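PDB 5UUJ: AlkZ from Streptomyces sahachiroi, which belongs to the AlkZ-like family of DNA glycosylases, a family grouped with proteins of the helix-turn-helix class. Local coordinates for residues A[13-18]-A[269-274]; A[96-101]-A[169-174]; A[175-178]-A[184-187]; A[226-231]-A[239-244]; A[281-286]-A[329-334]. One frame throughout, in Å; residues are numbered along the deposited sequence.

Contact 1: A[13-18]-A[269-274]; sequences FAWRMQ and AEELAA
Trp15 of the N-terminal helix and Glu271 of helix 269-274 illustrate how a carboxylate can fasten a buried indole where two helices meet. The indole NE1 donates to Glu271 OE1 over 2.7 Å, with an N-H...O angle of 144°. The acceptor uses its anti lone pair, the one turned away from OE2, and stands somewhat tilted from the ring plane. Glu271 gets there by placing CG anti to its backbone N (chi1 -177°) and running extended from there; CG itself lies in the indole plane at the ring edge, 3.7 Å from Trp15 NE1. The same oxygen has further partners: Gln18 NE2 makes a weak bond to Glu271 OE1 at 3.3 Å, and a water donates both to this oxygen and to Gln18 OE1, closing a small polar circuit. Leu272 supplies the apolar half of the contact. Its CB lies over one face of the indole, and its CD1 packs against Trp15 CB at 3.8 Å, the two side chains crossing at about a right angle. The axes of the short segments pass 9.6 Å apart with N-to-C directions 120° from each other; the contact thereby joins helix 9-19 to a helix about 250 residues later. His268 also meets the Trp15 ring, Ala14 touches Thr275 and Cys278, and Phe13 and selenomethionine Met17 turn to Tyr290 of helix 289-292.

Contact 2: A[96-101]-A[169-174]; sequences SLMANT and LAWRGV
Ala99 and Trp171 bring the two backbones together near the C-terminal ends of their helices, with CA atoms 5.2 Å apart. Helix 162-172 stops in a Schellman motif just after the contact: Gly173, with its positive phi of 81°, donates from N to Ala170 O, and Val174 N donates to Leu169 O. The end of the 96-101 segment is tied differently, for Met98 O accepts from both Thr101 N and Thr101 OG1. The hydroxyl bond, 2.7 Å from Thr101 OG1 to Met98 O, lies in the carbonyl plane.

Against this frame Trp171 inserts its indole. Selenomethionine Met98 lays CB over one face, 3.4 Å from the centroid of the five-membered ring of Trp171 and only 4° off its normal, a CH-pi contact. Bends at chi2 and chi3 then curl the Met98 chain round, so that CE comes to 3.7 Å from Trp171 CZ2 and the selenium makes an oblique Met-aromatic contact. Towards the six-membered ring, Met98 O is 3.4 Å from Trp171 CE3, and Thr101 OG1 stands 3.8 Å from Trp171 CZ3. Close backbone approach is possible because Ala99 is small: its CB meets Trp171 CB at 4.1 Å.

The polar end of the indole is occupied, NE1 donating to Ala78 O. Around the contact, helices 204-219 and 224-232 pack on the 96-101 side, where Leu97 meets Val211 and Leu231, while helix 117-130 lines the other, with Arg172 salt-bridged to Asp121.

Contact 3: A[175-178]-A[184-187]; sequences LCHG and KITF
One face of the His177 imidazole is covered by Ile185, whose CG2 sits 3.7 Å from the ring centroid and 19° off its normal, a CH-pi contact inside a beta hairpin formed by strands 176-177 and 186-188. The methyl is displaced towards the rim, its closest ring atom being CE1 of His177 at 3.5 Å, and CD1 of Ile185 also approaches that carbon. Ile185 presents the branch by swinging CG2 to the far side from its amide nitrogen. The second flat group, the Phe187 ring, is turned 73° from the imidazole, and the two meet only obliquely. At Phe187 CD1, Leu175 CD1 packs at 4.0 Å; those two side chains lie alongside each other and point the same way.

His177 and Phe187 form an antiparallel non-hydrogen-bonded pair from which the side chains diverge. Within the pair, each CA points at a carbonyl oxygen of the opposite segment: His177 CA approaches Thr186 O and Phe187 CA approaches Cys176 O, each at 3.3 Å, as CA-H...O contacts. The direct backbone bond runs from Gly178 N to Thr186 O, 2.9 Å long and nearly straight at the hydrogen, although the donor stands above the carbonyl plane.

Further out, strand 74-77 brings Trp77 against both His177 and Phe187, and Trp162 meets the Phe187 ring. Phe187 also pairs through its backbone with Leu136, adding strand 136-137 to the sheet. Where the hairpin leads into its connecting loop, Thr186 OG1, hydrogen-bonded to Pro179 O, lies 3.2 Å from Gly178 CA, and a water bridges the segments, accepting from Thr186 N at 3.0 Å and donating to Gly178 O at 2.7 Å.

Contact 4: A[226-231]-A[239-244]; sequences TFDRWL and PKLRKW
Leu241 and Asp228 are turned to face each other by their first torsions: in Asp228 the CA-CB bond carries the carboxylate away from the amide nitrogen (chi1 -164°), while Leu241 places CG anti to its carbonyl carbon (chi1 -70°). The two side chains then cross at about a right angle, and a single methyl does most of the touching. Leu241 CD1 rests on the carboxylate end of Asp228, 3.5 Å from OD2, and lies 3.8 Å from Asp228 CB. Its other methyl, CD2, comes near the plane of the Phe227 ring at the edge, 4.3 Å from Phe227 CD2. The contact is therefore entirely one of packing, with an aliphatic group against a buried acid.

That acid is well provided for. Asp228 OD1 is hydrogen-bonded to Thr236 OG1 and Ser232 OG, in and beside the connection between the two helices, and OD2 too is hydrogen-bonded, outside the two segments. Phe227 meets Tyr215 of helix 204-219 edge-to-face. Along the second helix, Lys240 lays CG over one face of the Trp244 indole, and both residues send their nitrogens to Asp205, NZ of Lys240 as a salt bridge.

Helices 204-219, 224-232 and 238-248, followed by strands 252-257 and 260-265, follow the order expected of a winged helix-turn-helix, which this region probably is, in keeping with the family's class; Leu241 packs between the last two of these three helices.

Contact 5: A[281-286]-A[329-334]; sequences IRLLGG and GVWEIV
Trp331 reaches from strand 326-334 to the edge strand 281-284, passing across the intervening strand 320-323 of a five-stranded mixed sheet. Its NE1 lies beside the backbone of Leu284, 2.9 Å from Leu284 O, in a weak, strongly bent bond (124° at the hydrogen). NE1 is shared, since Val320 O is a second weak acceptor for it. On the same indole, Leu283 packs obliquely: its CD2 lies 3.9 Å from Trp331 CD1 and makes an off-centre CH-pi contact with the five-membered ring, while its CB is 3.9 Å from Trp331 NE1.

The long reach depends on chi1 of Trp331, 61°, which sets CG between the backbone N and the carbonyl carbon. Within its own strand, Ile333 CG1 lies in the indole plane at an edge. The carbonyl that receives NE1 is fixed by the sheet, for Leu284 is bonded through its backbone to Val320, just as Arg282 is to Val322.

In the next layer Val321 and Leu338, from strands 320-323 and 337-342, touch both Leu283 and Trp331. Helix 351-365 packs over the pair, with Val361 against each of them, and Glu357 OE1 accepts from Leu283 N. Just past the strand Gly285 N is 4.0 Å from Trp331 CZ2, a carbon that also lies 3.3 Å from Leu284 O.

In the fold
Contacts 2 to 5 are buried, whereas contact 1 is only partly so, and its chemistry follows: an indole N-H, an amide and a water gather round one carboxylate oxygen. Three contacts turn on a tryptophan, yet each uses it differently, by a short N-H bond to a carboxylate in contact 1, by its face in contact 2 and by a weak bond across a strand in contact 5. Contact 3 instead pairs strands through a backbone bond, and contact 4 packs methyls on a buried acid. Contacts 2 and 4 share an interior where Leu97 meets Trp244. Contact 3 continues directly from contact 2, Leu175 packing on Leu169. Contact 1 touches contact 5 through Met17 and Arg282.

Contact 1: A[13-18]-A[269-274]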
# COMPACT_ATOMS: atom_id res chain seq x y z
N PHE A 13 -15.67 10.63 -2.41
CA PHE A 13 -15.70 9.19 -2.17
C PHE A 13 -16.06 8.43 -3.44
O PHE A 13 -15.43 7.42 -3.77
CB PHE A 13 -16.70 8.84 -1.06
CG PHE A 13 -16.36 9.43 0.27
CD1 PHE A 13 -15.05 9.72 0.62
CD2 PHE A 13 -17.36 9.70 1.19
CE1 PHE A 13 -14.74 10.26 1.85
CE2 PHE A 13 -17.06 10.24 2.43
CZ PHE A 13 -15.75 10.53 2.75
N ALA A 14 -17.08 8.91 -4.15
CA ALA A 14 -17.51 8.29 -5.39
C ALA A 14 -16.40 8.34 -6.44
O ALA A 14 -16.17 7.37 -7.16
CB ALA A 14 -18.77 8.96 -5.92
N TRP A 15 -15.72 9.48 -6.52
CA TRP A 15 -14.65 9.65 -7.49
C TRP A 15 -13.48 8.72 -7.17
O TRP A 15 -12.94 8.07 -8.06
CB TRP A 15 -14.18 11.11 -7.52
CG TRP A 15 -13.10 11.34 -8.52
CD1 TRP A 15 -13.26 11.55 -9.86
CD2 TRP A 15 -11.69 11.37 -8.28
NE1 TRP A 15 -12.04 11.71 -10.46
CE2 TRP A 15 -11.05 11.60 -9.52
CE3 TRP A 15 -10.90 11.22 -7.14
CZ2 TRP A 15 -9.67 11.69 -9.64
CZ3 TRP A 15 -9.52 11.31 -7.26
CH2 TRP A 15 -8.92 11.55 -8.51
N ARG A 16 -13.11 8.66 -5.90
CA ARG A 16 -12.05 7.76 -5.46
C ARG A 16 -12.38 6.31 -5.80
O ARG A 16 -11.53 5.57 -6.29
CB ARG A 16 -11.81 7.90 -3.95
CG ARG A 16 -11.09 9.17 -3.55
CD ARG A 16 -11.03 9.33 -2.04
NE ARG A 16 -10.30 10.53 -1.64
CZ ARG A 16 -10.22 10.98 -0.40
NH1 ARG A 16 -10.83 10.34 0.59
NH2 ARG A 16 -9.54 12.09 -0.14
N MSE A 17 -13.62 5.91 -5.54
CA MSE A 17 -14.03 4.53 -5.79
C MSE A 17 -14.05 4.21 -7.28
O MSE A 17 -13.88 3.06 -7.68
CB MSE A 17 -15.40 4.27 -5.17
CG MSE A 17 -15.34 4.09 -3.67
SE MSE A 17 -17.05 3.53 -2.93
CE MSE A 17 -16.39 2.34 -1.54
N GLN A 18 -14.27 5.23 -8.10
CA GLN A 18 -14.17 5.06 -9.54
C GLN A 18 -12.70 4.85 -9.92
O GLN A 18 -12.37 3.92 -10.66
CB GLN A 18 -14.76 6.28 -10.26
CG GLN A 18 -14.60 6.25 -11.77
CD GLN A 18 -13.41 7.07 -12.26
OE1 GLN A 18 -12.48 6.54 -12.86
NE2 GLN A 18 -13.45 8.37 -12.00
N ALA A 269 -10.02 17.72 -12.09
CA ALA A 269 -10.88 18.70 -11.42
C ALA A 269 -12.31 18.68 -11.96
O ALA A 269 -13.27 18.56 -11.19
CB ALA A 269 -10.29 20.10 -11.57
N GLU A 270 -12.46 18.79 -13.28
CA GLU A 270 -13.78 18.82 -13.91
C GLU A 270 -14.53 17.51 -13.69
O GLU A 270 -15.73 17.50 -13.44
CB GLU A 270 -13.64 19.10 -15.41
CG GLU A 270 -13.15 20.50 -15.73
CD GLU A 270 -14.15 21.57 -15.34
OE1 GLU A 270 -15.36 21.38 -15.59
OE2 GLU A 270 -13.72 22.61 -14.78
N GLU A 271 -13.80 16.41 -13.81
CA GLU A 271 -14.34 15.08 -13.59
C GLU A 271 -14.92 14.93 -12.19
O GLU A 271 -16.01 14.38 -12.00
CB GLU A 271 -13.24 14.04 -13.83
CG GLU A 271 -13.67 12.60 -13.71
CD GLU A 271 -12.54 11.65 -14.06
OE1 GLU A 271 -11.92 11.09 -13.13
OE2 GLU A 271 -12.25 11.47 -15.26
N LEU A 272 -14.18 15.43 -11.19
CA LEU A 272 -14.62 15.36 -9.80
C LEU A 272 -15.90 16.17 -9.60
O LEU A 272 -16.84 15.70 -8.95
CB LEU A 272 -13.52 15.87 -8.87
CG LEU A 272 -13.89 16.08 -7.40
CD1 LEU A 272 -14.37 14.78 -6.77
CD2 LEU A 272 -12.72 16.67 -6.62
N ALA A 273 -15.93 17.38 -10.15
CA ALA A 273 -17.07 18.27 -9.99
C ALA A 273 -18.36 17.67 -10.56
O ALA A 273 -19.46 17.97 -10.10
CB ALA A 273 -16.79 19.61 -10.64
N ALA A 274 -18.21 16.81 -11.57
CA ALA A 274 -19.36 16.22 -12.26
C ALA A 274 -19.77 14.88 -11.65
O ALA A 274 -20.79 14.32 -12.03
CB ALA A 274 -19.05 16.05 -13.74
O HOH W 1 -11.17 8.60 -14.26

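Contact 2: A[96-101]-A[169-174]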
# COMPACT_ATOMS: atom_id res chain seq x y z
N SER A 96 12.74 5.68 -4.08
CA SER A 96 13.62 6.83 -3.96
C SER A 96 13.16 7.78 -2.85
O SER A 96 13.97 8.31 -2.09
CB SER A 96 13.70 7.59 -5.28
OG SER A 96 14.48 8.77 -5.16
N LEU A 97 11.85 7.98 -2.76
CA LEU A 97 11.29 8.87 -1.75
C LEU A 97 11.41 8.28 -0.35
O LEU A 97 11.55 9.02 0.63
CB LEU A 97 9.83 9.18 -2.07
CG LEU A 97 9.55 10.61 -2.57
CD1 LEU A 97 10.37 10.93 -3.81
CD2 LEU A 97 8.07 10.80 -2.85
N MSE A 98 11.36 6.96 -0.25
CA MSE A 98 11.53 6.30 1.04
C MSE A 98 12.98 6.40 1.51
O MSE A 98 13.25 6.66 2.68
CB MSE A 98 11.11 4.82 0.98
CG MSE A 98 9.64 4.59 0.64
SE MSE A 98 8.40 5.64 1.72
CE MSE A 98 9.05 5.15 3.49
N ALA A 99 13.92 6.20 0.59
CA ALA A 99 15.34 6.34 0.91
C ALA A 99 15.64 7.77 1.36
O ALA A 99 16.50 7.99 2.21
CB ALA A 99 16.19 5.97 -0.29
N ASN A 100 14.92 8.73 0.79
CA ASN A 100 15.12 10.14 1.11
C ASN A 100 14.81 10.46 2.58
O ASN A 100 15.32 11.44 3.12
CB ASN A 100 14.27 11.01 0.18
CG ASN A 100 14.42 12.50 0.48
OD1 ASN A 100 15.47 13.09 0.22
ND2 ASN A 100 13.36 13.11 1.00
N THR A 101 13.98 9.65 3.22
CA THR A 101 13.62 9.89 4.62
C THR A 101 14.81 9.67 5.54
O THR A 101 14.87 10.24 6.63
CB THR A 101 12.46 8.99 5.09
OG1 THR A 101 12.89 7.62 5.15
CG2 THR A 101 11.26 9.12 4.17
N LEU A 169 17.95 -1.19 2.41
CA LEU A 169 18.41 -1.89 1.22
C LEU A 169 17.28 -2.01 0.20
O LEU A 169 17.49 -1.83 -1.00
CB LEU A 169 18.95 -3.28 1.57
CG LEU A 169 20.43 -3.38 1.93
CD1 LEU A 169 20.83 -2.36 2.98
CD2 LEU A 169 20.75 -4.79 2.43
N ALA A 170 16.07 -2.30 0.69
CA ALA A 170 14.90 -2.37 -0.18
C ALA A 170 14.67 -1.00 -0.81
O ALA A 170 14.47 -0.90 -2.02
CB ALA A 170 13.68 -2.82 0.60
N TRP A 171 14.72 0.04 0.01
CA TRP A 171 14.49 1.40 -0.45
C TRP A 171 15.54 1.85 -1.47
O TRP A 171 15.24 2.67 -2.34
CB TRP A 171 14.47 2.37 0.73
CG TRP A 171 13.31 2.17 1.65
CD1 TRP A 171 12.17 1.45 1.41
CD2 TRP A 171 13.16 2.70 2.97
NE1 TRP A 171 11.33 1.50 2.49
CE2 TRP A 171 11.92 2.26 3.47
CE3 TRP A 171 13.97 3.50 3.78
CZ2 TRP A 171 11.46 2.61 4.74
CZ3 TRP A 171 13.51 3.84 5.04
CH2 TRP A 171 12.27 3.39 5.51
N ARG A 172 16.75 1.33 -1.35
CA ARG A 172 17.82 1.68 -2.28
C ARG A 172 17.77 0.80 -3.53
O ARG A 172 18.50 1.04 -4.49
CB ARG A 172 19.19 1.56 -1.60
CG ARG A 172 19.60 2.84 -0.90
CD ARG A 172 20.66 2.60 0.16
NE ARG A 172 21.19 3.86 0.67
CZ ARG A 172 22.24 3.97 1.48
NH1 ARG A 172 22.89 2.88 1.88
NH2 ARG A 172 22.64 5.16 1.88
N GLY A 173 16.89 -0.20 -3.52
CA GLY A 173 16.64 -1.03 -4.68
C GLY A 173 17.65 -2.14 -4.93
O GLY A 173 17.81 -2.57 -6.07
N VAL A 174 18.31 -2.60 -3.87
CA VAL A 174 19.30 -3.68 -4.01
C VAL A 174 18.75 -5.02 -3.55
O VAL A 174 19.45 -6.03 -3.63
CB VAL A 174 20.60 -3.37 -3.24
CG1 VAL A 174 21.24 -2.09 -3.76
CG2 VAL A 174 20.35 -3.26 -1.74

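Contact 3: A[175-178]-A[184-187]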
# COMPACT_ATOMS: atom_id res chain seq x y z
N LEU A 175 17.51 -5.05 -3.07
CA LEU A 175 16.87 -6.32 -2.74
C LEU A 175 15.36 -6.26 -2.83
O LEU A 175 14.74 -5.21 -2.65
CB LEU A 175 17.30 -6.81 -1.34
CG LEU A 175 16.80 -6.17 -0.03
CD1 LEU A 175 15.38 -6.55 0.33
CD2 LEU A 175 17.72 -6.61 1.09
N CYS A 176 14.78 -7.41 -3.14
CA CYS A 176 13.34 -7.59 -3.16
C CYS A 176 13.09 -9.08 -3.02
O CYS A 176 14.04 -9.86 -2.98
CB CYS A 176 12.73 -7.06 -4.46
SG CYS A 176 13.34 -7.89 -5.96
N HIS A 177 11.83 -9.49 -2.94
CA HIS A 177 11.51 -10.91 -2.88
C HIS A 177 11.84 -11.60 -4.20
O HIS A 177 11.60 -11.05 -5.27
CB HIS A 177 10.03 -11.14 -2.56
CG HIS A 177 9.69 -10.99 -1.11
ND1 HIS A 177 8.73 -11.76 -0.50
CD2 HIS A 177 10.16 -10.15 -0.17
CE1 HIS A 177 8.63 -11.41 0.77
NE2 HIS A 177 9.49 -10.43 1.00
N GLY A 178 12.41 -12.80 -4.11
CA GLY A 178 12.49 -13.68 -5.25
C GLY A 178 11.30 -14.61 -5.20
O GLY A 178 10.41 -14.44 -4.36
N LYS A 184 9.46 -21.03 2.18
CA LYS A 184 10.45 -20.04 2.59
C LYS A 184 10.49 -18.84 1.65
O LYS A 184 10.30 -18.98 0.44
CB LYS A 184 11.83 -20.68 2.68
CG LYS A 184 12.00 -21.63 3.86
CD LYS A 184 13.36 -22.31 3.85
CE LYS A 184 13.55 -23.20 5.06
NZ LYS A 184 14.84 -23.95 5.01
N ILE A 185 10.73 -17.66 2.22
CA ILE A 185 10.91 -16.44 1.44
C ILE A 185 12.36 -16.35 0.96
O ILE A 185 13.28 -16.74 1.66
CB ILE A 185 10.56 -15.20 2.27
CG1 ILE A 185 9.05 -15.16 2.53
CG2 ILE A 185 10.99 -13.91 1.56
CD1 ILE A 185 8.63 -14.16 3.59
N THR A 186 12.53 -15.82 -0.25
CA THR A 186 13.86 -15.61 -0.83
C THR A 186 14.06 -14.15 -1.19
O THR A 186 13.09 -13.40 -1.32
CB THR A 186 14.07 -16.45 -2.10
OG1 THR A 186 13.18 -16.01 -3.13
CG2 THR A 186 13.84 -17.93 -1.82
N PHE A 187 15.32 -13.76 -1.35
CA PHE A 187 15.68 -12.40 -1.73
C PHE A 187 16.50 -12.42 -3.02
O PHE A 187 17.22 -13.38 -3.28
CB PHE A 187 16.47 -11.71 -0.62
CG PHE A 187 15.71 -11.54 0.66
CD1 PHE A 187 14.89 -10.44 0.84
CD2 PHE A 187 15.81 -12.47 1.67
CE1 PHE A 187 14.19 -10.27 2.02
CE2 PHE A 187 15.11 -12.31 2.85
CZ PHE A 187 14.30 -11.21 3.02
O HOH W 2 10.02 -14.99 -1.72

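Contact 4: A[226-231]-A[239-244]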
# COMPACT_ATOMS: atom_id res chain seq x y z
N THR A 226 -1.45 14.66 4.76
CA THR A 226 -2.07 13.38 4.48
C THR A 226 -1.19 12.54 3.56
O THR A 226 -1.05 11.33 3.75
CB THR A 226 -3.46 13.57 3.85
OG1 THR A 226 -4.32 14.20 4.81
CG2 THR A 226 -4.06 12.23 3.43
N PHE A 227 -0.58 13.19 2.58
CA PHE A 227 0.31 12.51 1.65
C PHE A 227 1.51 11.89 2.36
O PHE A 227 1.83 10.72 2.15
CB PHE A 227 0.79 13.47 0.56
CG PHE A 227 1.93 12.92 -0.26
CD1 PHE A 227 1.70 12.00 -1.26
CD2 PHE A 227 3.23 13.33 -0.02
CE1 PHE A 227 2.74 11.49 -2.01
CE2 PHE A 227 4.28 12.83 -0.77
CZ PHE A 227 4.03 11.91 -1.77
N ASP A 228 2.17 12.68 3.20
CA ASP A 228 3.40 12.23 3.85
C ASP A 228 3.09 11.26 4.99
O ASP A 228 3.94 10.47 5.38
CB ASP A 228 4.20 13.43 4.37
CG ASP A 228 5.65 13.08 4.69
OD1 ASP A 228 6.23 12.22 3.99
OD2 ASP A 228 6.21 13.68 5.62
N ARG A 229 1.86 11.31 5.50
CA ARG A 229 1.42 10.32 6.48
C ARG A 229 1.33 8.94 5.81
O ARG A 229 1.80 7.94 6.36
CB ARG A 229 0.07 10.69 7.09
CG ARG A 229 -0.42 9.65 8.10
CD ARG A 229 -1.57 10.16 8.94
NE ARG A 229 -2.81 10.25 8.17
CZ ARG A 229 -3.61 11.31 8.13
NH1 ARG A 229 -3.33 12.41 8.83
NH2 ARG A 229 -4.71 11.27 7.39
N TRP A 230 0.71 8.90 4.64
CA TRP A 230 0.65 7.69 3.84
C TRP A 230 2.05 7.22 3.44
O TRP A 230 2.38 6.04 3.56
CB TRP A 230 -0.20 7.91 2.59
CG TRP A 230 -0.01 6.88 1.53
CD1 TRP A 230 -0.58 5.64 1.48
CD2 TRP A 230 0.82 7.00 0.36
NE1 TRP A 230 -0.16 4.98 0.35
CE2 TRP A 230 0.70 5.79 -0.35
CE3 TRP A 230 1.64 8.00 -0.15
CZ2 TRP A 230 1.37 5.56 -1.55
CZ3 TRP A 230 2.31 7.77 -1.34
CH2 TRP A 230 2.17 6.56 -2.02
N LEU A 231 2.88 8.16 3.00
CA LEU A 231 4.21 7.84 2.50
C LEU A 231 5.13 7.29 3.59
O LEU A 231 5.75 6.25 3.41
CB LEU A 231 4.85 9.08 1.87
CG LEU A 231 6.23 8.87 1.23
CD1 LEU A 231 6.13 8.03 -0.04
CD2 LEU A 231 6.90 10.20 0.94
N PRO A 239 9.75 21.52 4.70
CA PRO A 239 10.14 22.45 3.63
C PRO A 239 10.29 21.75 2.27
O PRO A 239 9.91 22.32 1.24
CB PRO A 239 11.49 22.99 4.11
CG PRO A 239 11.44 22.88 5.58
CD PRO A 239 10.61 21.66 5.89
N LYS A 240 10.83 20.54 2.27
CA LYS A 240 11.01 19.78 1.04
C LYS A 240 9.66 19.45 0.40
O LYS A 240 9.49 19.59 -0.81
CB LYS A 240 11.81 18.50 1.33
CG LYS A 240 12.00 17.57 0.13
CD LYS A 240 12.95 18.16 -0.90
CE LYS A 240 14.40 17.83 -0.58
NZ LYS A 240 15.33 18.42 -1.59
N LEU A 241 8.71 19.02 1.23
CA LEU A 241 7.35 18.73 0.76
C LEU A 241 6.69 19.95 0.13
O LEU A 241 6.00 19.83 -0.88
CB LEU A 241 6.49 18.24 1.92
CG LEU A 241 6.83 16.85 2.46
CD1 LEU A 241 6.20 16.65 3.83
CD2 LEU A 241 6.36 15.78 1.49
N ARG A 242 6.91 21.11 0.73
CA ARG A 242 6.34 22.35 0.24
C ARG A 242 6.84 22.65 -1.17
O ARG A 242 6.08 23.05 -2.04
CB ARG A 242 6.67 23.51 1.18
CG ARG A 242 6.19 24.86 0.70
CD ARG A 242 6.64 25.97 1.64
NE ARG A 242 5.81 26.04 2.84
CZ ARG A 242 5.96 26.95 3.80
NH1 ARG A 242 6.90 27.88 3.70
NH2 ARG A 242 5.16 26.93 4.86
N LYS A 243 8.14 22.44 -1.39
CA LYS A 243 8.74 22.68 -2.69
C LYS A 243 8.22 21.68 -3.73
O LYS A 243 7.91 22.06 -4.86
CB LYS A 243 10.26 22.58 -2.61
CG LYS A 243 10.98 23.16 -3.83
CD LYS A 243 11.93 22.15 -4.47
CE LYS A 243 13.10 21.81 -3.56
NZ LYS A 243 14.00 20.80 -4.18
N TRP A 244 8.12 20.41 -3.34
CA TRP A 244 7.63 19.37 -4.24
C TRP A 244 6.25 19.71 -4.79
O TRP A 244 6.03 19.66 -6.00
CB TRP A 244 7.58 18.02 -3.53
CG TRP A 244 8.91 17.40 -3.31
CD1 TRP A 244 10.11 17.78 -3.85
CD2 TRP A 244 9.20 16.27 -2.47
NE1 TRP A 244 11.11 16.96 -3.41
CE2 TRP A 244 10.58 16.02 -2.56
CE3 TRP A 244 8.41 15.44 -1.66
CZ2 TRP A 244 11.20 14.98 -1.87
CZ3 TRP A 244 9.03 14.41 -0.97
CH2 TRP A 244 10.41 14.19 -1.08

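Contact 5: A[281-286]-A[329-334]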
# COMPACT_ATOMS: atom_id res chain seq x y z
N ILE A 281 -23.35 0.11 -0.96
CA ILE A 281 -22.57 -0.67 -0.02
C ILE A 281 -21.38 -1.32 -0.71
O ILE A 281 -21.48 -1.77 -1.85
CB ILE A 281 -23.41 -1.77 0.66
CG1 ILE A 281 -24.66 -1.17 1.31
CG2 ILE A 281 -22.59 -2.53 1.69
CD1 ILE A 281 -24.38 -0.14 2.38
N ARG A 282 -20.26 -1.38 -0.01
CA ARG A 282 -19.07 -2.07 -0.49
C ARG A 282 -18.42 -2.81 0.68
O ARG A 282 -18.25 -2.25 1.76
CB ARG A 282 -18.10 -1.07 -1.14
CG ARG A 282 -17.01 -1.71 -1.97
CD ARG A 282 -17.52 -2.28 -3.29
NE ARG A 282 -16.70 -3.42 -3.70
CZ ARG A 282 -16.29 -3.67 -4.94
NH1 ARG A 282 -16.61 -2.86 -5.95
NH2 ARG A 282 -15.54 -4.74 -5.17
N LEU A 283 -18.07 -4.07 0.45
CA LEU A 283 -17.36 -4.87 1.45
C LEU A 283 -15.91 -5.03 1.03
O LEU A 283 -15.61 -5.72 0.06
CB LEU A 283 -18.01 -6.24 1.63
CG LEU A 283 -19.42 -6.29 2.24
CD1 LEU A 283 -19.87 -7.73 2.41
CD2 LEU A 283 -19.46 -5.56 3.57
N LEU A 284 -15.02 -4.39 1.78
CA LEU A 284 -13.60 -4.42 1.49
C LEU A 284 -12.87 -5.33 2.46
O LEU A 284 -13.22 -5.41 3.63
CB LEU A 284 -13.01 -3.00 1.55
CG LEU A 284 -13.74 -1.95 0.72
CD1 LEU A 284 -13.12 -0.57 0.94
CD2 LEU A 284 -13.72 -2.30 -0.76
N GLY A 285 -11.85 -6.03 1.96
CA GLY A 285 -11.03 -6.89 2.80
C GLY A 285 -10.21 -6.08 3.78
O GLY A 285 -10.27 -4.85 3.80
N GLY A 286 -9.44 -6.77 4.62
CA GLY A 286 -8.59 -6.10 5.58
C GLY A 286 -7.48 -5.32 4.90
O GLY A 286 -7.15 -5.58 3.75
N GLY A 329 -18.89 -0.07 9.68
CA GLY A 329 -18.81 -1.33 10.39
C GLY A 329 -17.64 -2.19 9.92
O GLY A 329 -16.87 -1.78 9.05
N VAL A 330 -17.52 -3.37 10.51
CA VAL A 330 -16.50 -4.35 10.12
C VAL A 330 -17.16 -5.68 9.81
O VAL A 330 -18.34 -5.89 10.11
CB VAL A 330 -15.45 -4.55 11.22
CG1 VAL A 330 -14.69 -3.26 11.50
CG2 VAL A 330 -16.09 -5.10 12.49
N TRP A 331 -16.40 -6.59 9.21
CA TRP A 331 -16.89 -7.93 8.94
C TRP A 331 -15.77 -8.95 8.99
O TRP A 331 -14.59 -8.61 8.99
CB TRP A 331 -17.60 -7.99 7.58
CG TRP A 331 -16.76 -7.64 6.38
CD1 TRP A 331 -16.49 -6.38 5.90
CD2 TRP A 331 -16.09 -8.55 5.50
NE1 TRP A 331 -15.70 -6.46 4.78
CE2 TRP A 331 -15.44 -7.78 4.51
CE3 TRP A 331 -15.99 -9.94 5.44
CZ2 TRP A 331 -14.69 -8.35 3.48
CZ3 TRP A 331 -15.24 -10.51 4.42
CH2 TRP A 331 -14.60 -9.72 3.46
N GLU A 332 -16.17 -10.22 9.04
CA GLU A 332 -15.25 -11.32 9.25
C GLU A 332 -15.89 -12.60 8.73
O GLU A 332 -17.10 -12.78 8.87
CB GLU A 332 -14.92 -11.44 10.74
CG GLU A 332 -13.97 -12.56 11.11
CD GLU A 332 -13.79 -12.68 12.61
OE1 GLU A 332 -14.28 -11.78 13.34
OE2 GLU A 332 -13.16 -13.66 13.07
N ILE A 333 -15.09 -13.47 8.12
CA ILE A 333 -15.59 -14.77 7.70
C ILE A 333 -15.44 -15.76 8.85
O ILE A 333 -14.33 -16.09 9.26
CB ILE A 333 -14.86 -15.28 6.44
CG1 ILE A 333 -15.16 -14.34 5.27
CG2 ILE A 333 -15.30 -16.70 6.11
CD1 ILE A 333 -14.49 -14.72 3.96
N VAL A 334 -16.58 -16.22 9.36
CA VAL A 334 -16.61 -17.17 10.47
C VAL A 334 -17.44 -18.39 10.09
O VAL A 334 -18.62 -18.26 9.73
CB VAL A 334 -17.19 -16.53 11.76
CG1 VAL A 334 -17.14 -17.51 12.92
CG2 VAL A 334 -16.43 -15.25 12.10